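Local coordinates for protein branched-chain-amino-acid aminotransferase (Pseudomonas sp. UW4, PDB 6JIF) that catalyses the reversible transfer of the amino group between branched-chain amino acids and 2-oxoglutarate, using pyridoxal-5'-phosphate as cofactor, at residues Y84-K87 against D88-N92; P96-N99 against A100-M103; P113-D116 against T117-I121. All coordinates share one frame; numbering follows the deposited sequence.

How the contacts relate
All three contacts are local and follow one another along the chain; none encloses or crosses another. Contact 1 closes the tight turn of the beta hairpin formed by strands 76-85 and 91-94, in the antiparallel sheet, next to its edge strand 356-358. Strand 91-94 leads directly into helix 96-109, whose first turns hold contact 2 and reach the cofactor phosphate through Arg102. The chain then passes through a loop to contact 3, which starts helix 117-130. Contacts 1 and 2 have centres about 22 Å apart and meet only through the sequence. Contacts 2 and 3 touch, because Phe120 packs on Ala100 and Asn99 and joins the two helices.

Contact 1 (Y84-K87 against D88-N92); sequences YRCK and DGSIN
Arg85 reaches across the hairpin over Ile91 in the neighbouring strand, and its NH1 donates to Gly89 O at 2.7 Å. Bends at chi2 (69°) and chi3 (71°) curl the chain so that Ile91 CG1 lies under one guanidinium face. Gly89 O sits near the guanidinium edge. The strands are antiparallel. Tyr84 and Asn92 form a hydrogen-bonded pair, with Asn92 N to Tyr84 O at 2.8 Å. Arg85 and Ile91 form the next, non-hydrogen-bonded pair. This is the end of a beta hairpin, closed by a type I turn from Cys86 to Gly89.

The packed side is that of Cys86 and Asn92. Cys86 SG lies 3.2 Å from Asn92 OD1. That oxygen is hydrogen-bonded to Lys358 NZ, and Asn92 ND2 to Gln345 O. Cys86 N donates to Ser90 O.

The turn itself is looser and faces solvent. Lys87 and Asp88 are exposed there, and the Lys87 side chain leaves the hairpin. Asp88 still turns OD1 inward, 3.2 Å from Cys86 CB. That oxygen accepts from Ser90 N at 3.0 Å, an Asx turn, and from Ser90 OG at 2.6 Å. Ser90 OG is also hydrogen-bonded to Lys358 NZ. Two donors on one carboxylate oxygen should fix the rotation of the Asp88 group, and the two bonds probably offset part of its negative charge.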
# COMPACT_ATOMS: atom_id res chain seq x y z
N TYR B 84 -11.39 -23.21 -15.96
CA TYR B 84 -12.69 -23.88 -15.89
C TYR B 84 -12.63 -25.22 -16.63
O TYR B 84 -12.07 -25.31 -17.73
CB TYR B 84 -13.76 -23.01 -16.52
CG TYR B 84 -13.86 -21.61 -15.99
CD1 TYR B 84 -13.04 -20.58 -16.50
CD2 TYR B 84 -14.75 -21.28 -15.00
CE1 TYR B 84 -13.13 -19.29 -16.03
CE2 TYR B 84 -14.85 -19.99 -14.53
CZ TYR B 84 -14.04 -19.00 -15.04
OH TYR B 84 -14.11 -17.71 -14.57
N ARG B 85 -13.25 -26.26 -16.05
CA ARG B 85 -13.45 -27.50 -16.78
C ARG B 85 -14.61 -27.34 -17.76
O ARG B 85 -15.71 -26.91 -17.39
CB ARG B 85 -13.71 -28.66 -15.82
CG ARG B 85 -13.94 -29.95 -16.49
CD ARG B 85 -12.66 -30.48 -17.14
NE ARG B 85 -11.73 -30.92 -16.10
CZ ARG B 85 -10.52 -31.40 -16.32
NH1 ARG B 85 -10.07 -31.52 -17.56
NH2 ARG B 85 -9.75 -31.79 -15.29
N CYS B 86 -14.35 -27.64 -19.03
CA CYS B 86 -15.41 -27.59 -20.02
C CYS B 86 -16.24 -28.89 -20.02
O CYS B 86 -15.79 -29.96 -19.59
CB CYS B 86 -14.81 -27.40 -21.41
SG CYS B 86 -13.88 -25.94 -21.58
N LYS B 87 -17.45 -28.81 -20.55
CA LYS B 87 -18.28 -30.01 -20.63
C LYS B 87 -17.61 -31.10 -21.44
O LYS B 87 -17.85 -32.29 -21.20
CB LYS B 87 -19.63 -29.68 -21.28
CG LYS B 87 -20.67 -30.74 -21.06
CD LYS B 87 -22.07 -30.23 -21.24
CE LYS B 87 -22.20 -29.32 -22.42
NZ LYS B 87 -23.68 -29.00 -22.65
N ASP B 88 -16.81 -30.71 -22.43
CA ASP B 88 -16.15 -31.72 -23.22
C ASP B 88 -14.89 -32.24 -22.55
O ASP B 88 -14.18 -33.07 -23.14
CB ASP B 88 -15.86 -31.17 -24.63
CG ASP B 88 -14.80 -30.06 -24.65
OD1 ASP B 88 -14.24 -29.68 -23.59
OD2 ASP B 88 -14.52 -29.54 -25.76
N GLY B 89 -14.60 -31.80 -21.33
CA GLY B 89 -13.50 -32.30 -20.56
C GLY B 89 -12.22 -31.51 -20.69
O GLY B 89 -11.27 -31.78 -19.96
N SER B 90 -12.15 -30.59 -21.64
CA SER B 90 -10.95 -29.76 -21.77
C SER B 90 -10.97 -28.69 -20.67
O SER B 90 -11.91 -28.60 -19.88
CB SER B 90 -10.84 -29.13 -23.16
OG SER B 90 -12.00 -28.43 -23.54
N ILE B 91 -9.92 -27.87 -20.62
CA ILE B 91 -9.73 -26.86 -19.58
C ILE B 91 -9.54 -25.47 -20.21
O ILE B 91 -8.62 -25.26 -21.01
CB ILE B 91 -8.51 -27.20 -18.70
CG1 ILE B 91 -8.66 -28.62 -18.14
CG2 ILE B 91 -8.35 -26.13 -17.63
CD1 ILE B 91 -7.41 -29.13 -17.44
N ASN B 92 -10.39 -24.50 -19.82
CA ASN B 92 -10.31 -23.13 -20.34
C ASN B 92 -9.61 -22.25 -19.32
O ASN B 92 -10.12 -22.06 -18.22
CB ASN B 92 -11.71 -22.53 -20.60
CG ASN B 92 -12.32 -23.00 -21.87
OD1 ASN B 92 -11.71 -23.76 -22.58
ND2 ASN B 92 -13.53 -22.53 -22.19

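Contact 2 (P96-N99 against A100-M103). With PLP (pyridoxal-5'-phosphate), chain D.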
# COMPACT_ATOMS: atom_id res chain seq x y z
N PRO B 96 -5.73 -14.96 -19.87
CA PRO B 96 -4.52 -14.72 -19.08
C PRO B 96 -3.59 -13.66 -19.68
O PRO B 96 -2.82 -13.04 -18.94
CB PRO B 96 -3.85 -16.09 -19.04
CG PRO B 96 -4.30 -16.75 -20.25
CD PRO B 96 -5.74 -16.33 -20.44
N ASP B 97 -3.64 -13.47 -21.00
CA ASP B 97 -2.89 -12.40 -21.62
C ASP B 97 -3.27 -11.05 -21.03
O ASP B 97 -2.42 -10.17 -20.87
CB ASP B 97 -3.10 -12.43 -23.13
CG ASP B 97 -4.54 -12.09 -23.55
OD1 ASP B 97 -5.49 -12.75 -23.02
OD2 ASP B 97 -4.70 -11.25 -24.50
N GLN B 98 -4.56 -10.84 -20.71
CA GLN B 98 -4.96 -9.54 -20.12
C GLN B 98 -4.39 -9.36 -18.73
O GLN B 98 -4.02 -8.22 -18.34
CB GLN B 98 -6.50 -9.40 -20.09
CG GLN B 98 -7.10 -9.22 -21.48
CD GLN B 98 -6.63 -7.97 -22.13
OE1 GLN B 98 -6.56 -6.88 -21.50
NE2 GLN B 98 -6.23 -8.09 -23.38
N ASN B 99 -4.31 -10.44 -17.94
CA ASN B 99 -3.64 -10.37 -16.66
C ASN B 99 -2.18 -10.02 -16.84
O ASN B 99 -1.63 -9.22 -16.07
CB ASN B 99 -3.74 -11.71 -15.94
CG ASN B 99 -5.16 -12.04 -15.64
OD1 ASN B 99 -5.81 -12.72 -16.43
ND2 ASN B 99 -5.70 -11.47 -14.57
N ALA B 100 -1.52 -10.64 -17.81
CA ALA B 100 -0.11 -10.34 -18.06
C ALA B 100 0.08 -8.86 -18.36
O ALA B 100 0.98 -8.23 -17.81
CB ALA B 100 0.46 -11.17 -19.21
N LEU B 101 -0.77 -8.30 -19.22
CA LEU B 101 -0.62 -6.88 -19.58
C LEU B 101 -0.81 -5.99 -18.35
O LEU B 101 -0.04 -5.05 -18.10
CB LEU B 101 -1.64 -6.51 -20.68
CG LEU B 101 -1.33 -7.11 -22.06
CD1 LEU B 101 -2.56 -7.18 -23.04
CD2 LEU B 101 -0.14 -6.40 -22.76
N ARG B 102 -1.85 -6.28 -17.57
CA ARG B 102 -2.09 -5.44 -16.41
C ARG B 102 -0.96 -5.56 -15.40
O ARG B 102 -0.59 -4.58 -14.76
CB ARG B 102 -3.43 -5.77 -15.74
CG ARG B 102 -3.75 -4.74 -14.64
CD ARG B 102 -5.26 -4.90 -14.21
NE ARG B 102 -5.47 -6.25 -13.65
CZ ARG B 102 -6.67 -6.81 -13.44
NH1 ARG B 102 -7.74 -6.13 -13.77
NH2 ARG B 102 -6.77 -8.02 -12.88
N MET B 103 -0.43 -6.76 -15.22
CA MET B 103 0.63 -6.87 -14.24
C MET B 103 1.88 -6.16 -14.73
O MET B 103 2.64 -5.64 -13.92
CB MET B 103 0.92 -8.33 -13.91
CG MET B 103 1.50 -8.49 -12.49
SD MET B 103 1.83 -10.20 -11.98
CE MET B 103 3.29 -10.43 -13.02
N1 PLP D . -11.90 -3.06 -8.98
C2 PLP D . -10.86 -3.15 -8.12
C2A PLP D . -10.65 -1.99 -7.19
C3 PLP D . -9.99 -4.25 -8.15
O3 PLP D . -8.91 -4.28 -7.30
C4 PLP D . -10.24 -5.31 -9.06
C4A PLP D . -9.23 -6.42 -9.27
C5 PLP D . -11.35 -5.17 -9.91
C6 PLP D . -12.13 -4.06 -9.86
C5A PLP D . -11.80 -6.22 -10.88
O4P PLP D . -10.79 -6.58 -11.74
P PLP D . -10.92 -7.96 -12.53
O1P PLP D . -12.22 -7.99 -13.29
O2P PLP D . -9.73 -7.88 -13.49
O3P PLP D . -10.87 -9.16 -11.59
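Asn99 O accepts from Met103 N at 2.9 Å, and Ala100 N donates to Pro96 O. Asn99, Ala100 and Leu101 are successive residues of helix 96-109 and carry most of the surface buried here. Leu101 N donates to Asp97 O, and Arg102 N to Gln98 O. These are the regular i to i+4 bonds of the first turns of the helix.

Asn99 runs alongside Arg102, and both side chains point the same way. Its ND2 is 4.0 Å from Arg102 NH2, and the amide and guanidinium planes stand 82° apart. The two groups share an acceptor: Asn99 ND2 is hydrogen-bonded to Glu79 OE1, and Arg102 NH2 forms a salt bridge with the same oxygen. The amide thus sits next to the second-shell carboxylate that holds the arginine.

Arg102 belongs to the cofactor pocket of this class IV aminotransferase, where it grips the phosphate of pyridoxal-5'-phosphate. Its CG lies opposite the backbone N (chi1 -172°), and a bend at chi3 turns the guanidinium toward the phosphate. NH1 donates to PLP O2P at 2.7 Å, and NH2 makes a weak bond to the same oxygen at 3.0 Å. The phosphorus lies in the guanidinium plane, at its edge. NH1 also donates to Pro265 O.

On the helix's exposed flank, Leu101 leans back over the preceding turn. Its CG is 3.5 Å from Asp97 O, and its side chain crosses that of Gln98, with Leu101 CD1 3.8 Å from Gln98 NE2. Ala100 is buried; its CB lies 3.5 Å from Asp97 O and packs against Phe120 of helix 117-130.

Contact 3 (P113-D116 against T117-I121); sequences PQVD and TEQFI
Val115 lays its CG1 methyl across the Gln119 side chain, 3.7 Å from Gln119 CG, the two side chains crossing at about a right angle. The same methyl packs on Phe120 CB at 3.9 Å and lies at the edge of the Phe120 ring. Its position follows from chi1 (-179°), which sets CG1 opposite the backbone N. This is the N-terminal start of helix 117-130, with Asp116 as the N-cap.

Asp116 caps with its side chain. Its CG stands between the backbone N and the carbonyl carbon (chi1 63°), which brings OD1 within bonding distance of Gln119 N. OD1 accepts from Gln119 N at 3.0 Å; the N-H meets it from above the carboxylate plane. Asp116 O takes the first regular helix bond, from Phe120 N at 2.9 Å. The carboxylate's negative charge at this helix start is probably favourable for the helix dipole.

Gln119 is extended and runs past both Val115 and the carboxylate, its CB 3.4 Å from Asp116 OD1. With an alanine here, Val115 CG1 would probably lose the part of its packing that Gln119 CG provides, and a gap is likely to open beside the Asp116 carboxylate.

Outside the two segments, Trp51 of strand 50-57 touches Val115 and Gln119. Gln104 NE2 of helix 96-109 bonds to Val115 O and Thr117 OG1, tying the loop and the new helix to the preceding one. On the solvent side a water accepts from Glu118 N at 2.8 Å and gives a weak bond to Asp116 OD1.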
# COMPACT_ATOMS: atom_id res chain seq x y z
N PRO B 113 10.53 -5.32 -12.00
CA PRO B 113 10.75 -5.91 -13.33
C PRO B 113 9.47 -6.55 -13.81
O PRO B 113 8.70 -7.09 -13.02
CB PRO B 113 11.84 -6.95 -13.10
CG PRO B 113 11.86 -7.18 -11.62
CD PRO B 113 11.41 -5.92 -10.98
N GLN B 114 9.26 -6.49 -15.12
CA GLN B 114 8.05 -7.01 -15.70
C GLN B 114 8.27 -8.47 -16.11
O GLN B 114 9.39 -8.88 -16.44
CB GLN B 114 7.63 -6.15 -16.90
CG GLN B 114 7.33 -4.74 -16.52
CD GLN B 114 7.05 -3.87 -17.71
OE1 GLN B 114 6.62 -4.34 -18.77
NE2 GLN B 114 7.36 -2.59 -17.57
N VAL B 115 7.19 -9.23 -16.07
CA VAL B 115 7.15 -10.59 -16.58
C VAL B 115 6.52 -10.50 -17.96
O VAL B 115 5.38 -10.05 -18.09
CB VAL B 115 6.34 -11.51 -15.66
CG1 VAL B 115 6.32 -12.98 -16.19
CG2 VAL B 115 6.91 -11.45 -14.26
N ASP B 116 7.28 -10.92 -19.00
CA ASP B 116 6.75 -10.83 -20.35
C ASP B 116 5.58 -11.81 -20.53
O ASP B 116 5.41 -12.77 -19.78
CB ASP B 116 7.84 -11.07 -21.40
CG ASP B 116 8.44 -12.45 -21.33
OD1 ASP B 116 7.87 -13.43 -21.91
OD2 ASP B 116 9.53 -12.55 -20.72
N THR B 117 4.76 -11.51 -21.52
CA THR B 117 3.46 -12.17 -21.64
C THR B 117 3.59 -13.68 -21.86
O THR B 117 2.85 -14.46 -21.26
CB THR B 117 2.69 -11.51 -22.78
OG1 THR B 117 2.41 -10.17 -22.41
CG2 THR B 117 1.36 -12.29 -23.05
N GLU B 118 4.54 -14.12 -22.69
CA GLU B 118 4.59 -15.56 -22.95
C GLU B 118 5.12 -16.31 -21.73
O GLU B 118 4.56 -17.34 -21.37
CB GLU B 118 5.41 -15.88 -24.21
CG GLU B 118 4.66 -15.50 -25.51
CD GLU B 118 3.18 -16.00 -25.55
OE1 GLU B 118 2.93 -17.24 -25.49
OE2 GLU B 118 2.25 -15.15 -25.61
N GLN B 119 6.10 -15.73 -21.02
CA GLN B 119 6.54 -16.28 -19.73
C GLN B 119 5.38 -16.37 -18.74
O GLN B 119 5.18 -17.41 -18.07
CB GLN B 119 7.69 -15.41 -19.20
CG GLN B 119 8.29 -15.73 -17.80
CD GLN B 119 9.43 -14.72 -17.34
OE1 GLN B 119 9.74 -13.72 -18.04
NE2 GLN B 119 10.03 -15.00 -16.18
N PHE B 120 4.61 -15.28 -18.63
CA PHE B 120 3.50 -15.23 -17.69
C PHE B 120 2.49 -16.33 -18.00
O PHE B 120 2.12 -17.10 -17.10
CB PHE B 120 2.87 -13.83 -17.75
CG PHE B 120 1.72 -13.61 -16.77
CD1 PHE B 120 0.41 -14.02 -17.11
CD2 PHE B 120 1.93 -13.02 -15.55
CE1 PHE B 120 -0.66 -13.80 -16.24
CE2 PHE B 120 0.89 -12.81 -14.67
CZ PHE B 120 -0.40 -13.18 -15.00
N ILE B 121 2.05 -16.42 -19.26
CA ILE B 121 0.99 -17.36 -19.59
C ILE B 121 1.46 -18.80 -19.43
O ILE B 121 0.74 -19.63 -18.88
CB ILE B 121 0.44 -17.09 -21.01
CG1 ILE B 121 -0.15 -15.68 -21.09
CG2 ILE B 121 -0.52 -18.21 -21.43
CD1 ILE B 121 -0.72 -15.35 -22.47
O HOH W 1 6.05 -12.74 -24.62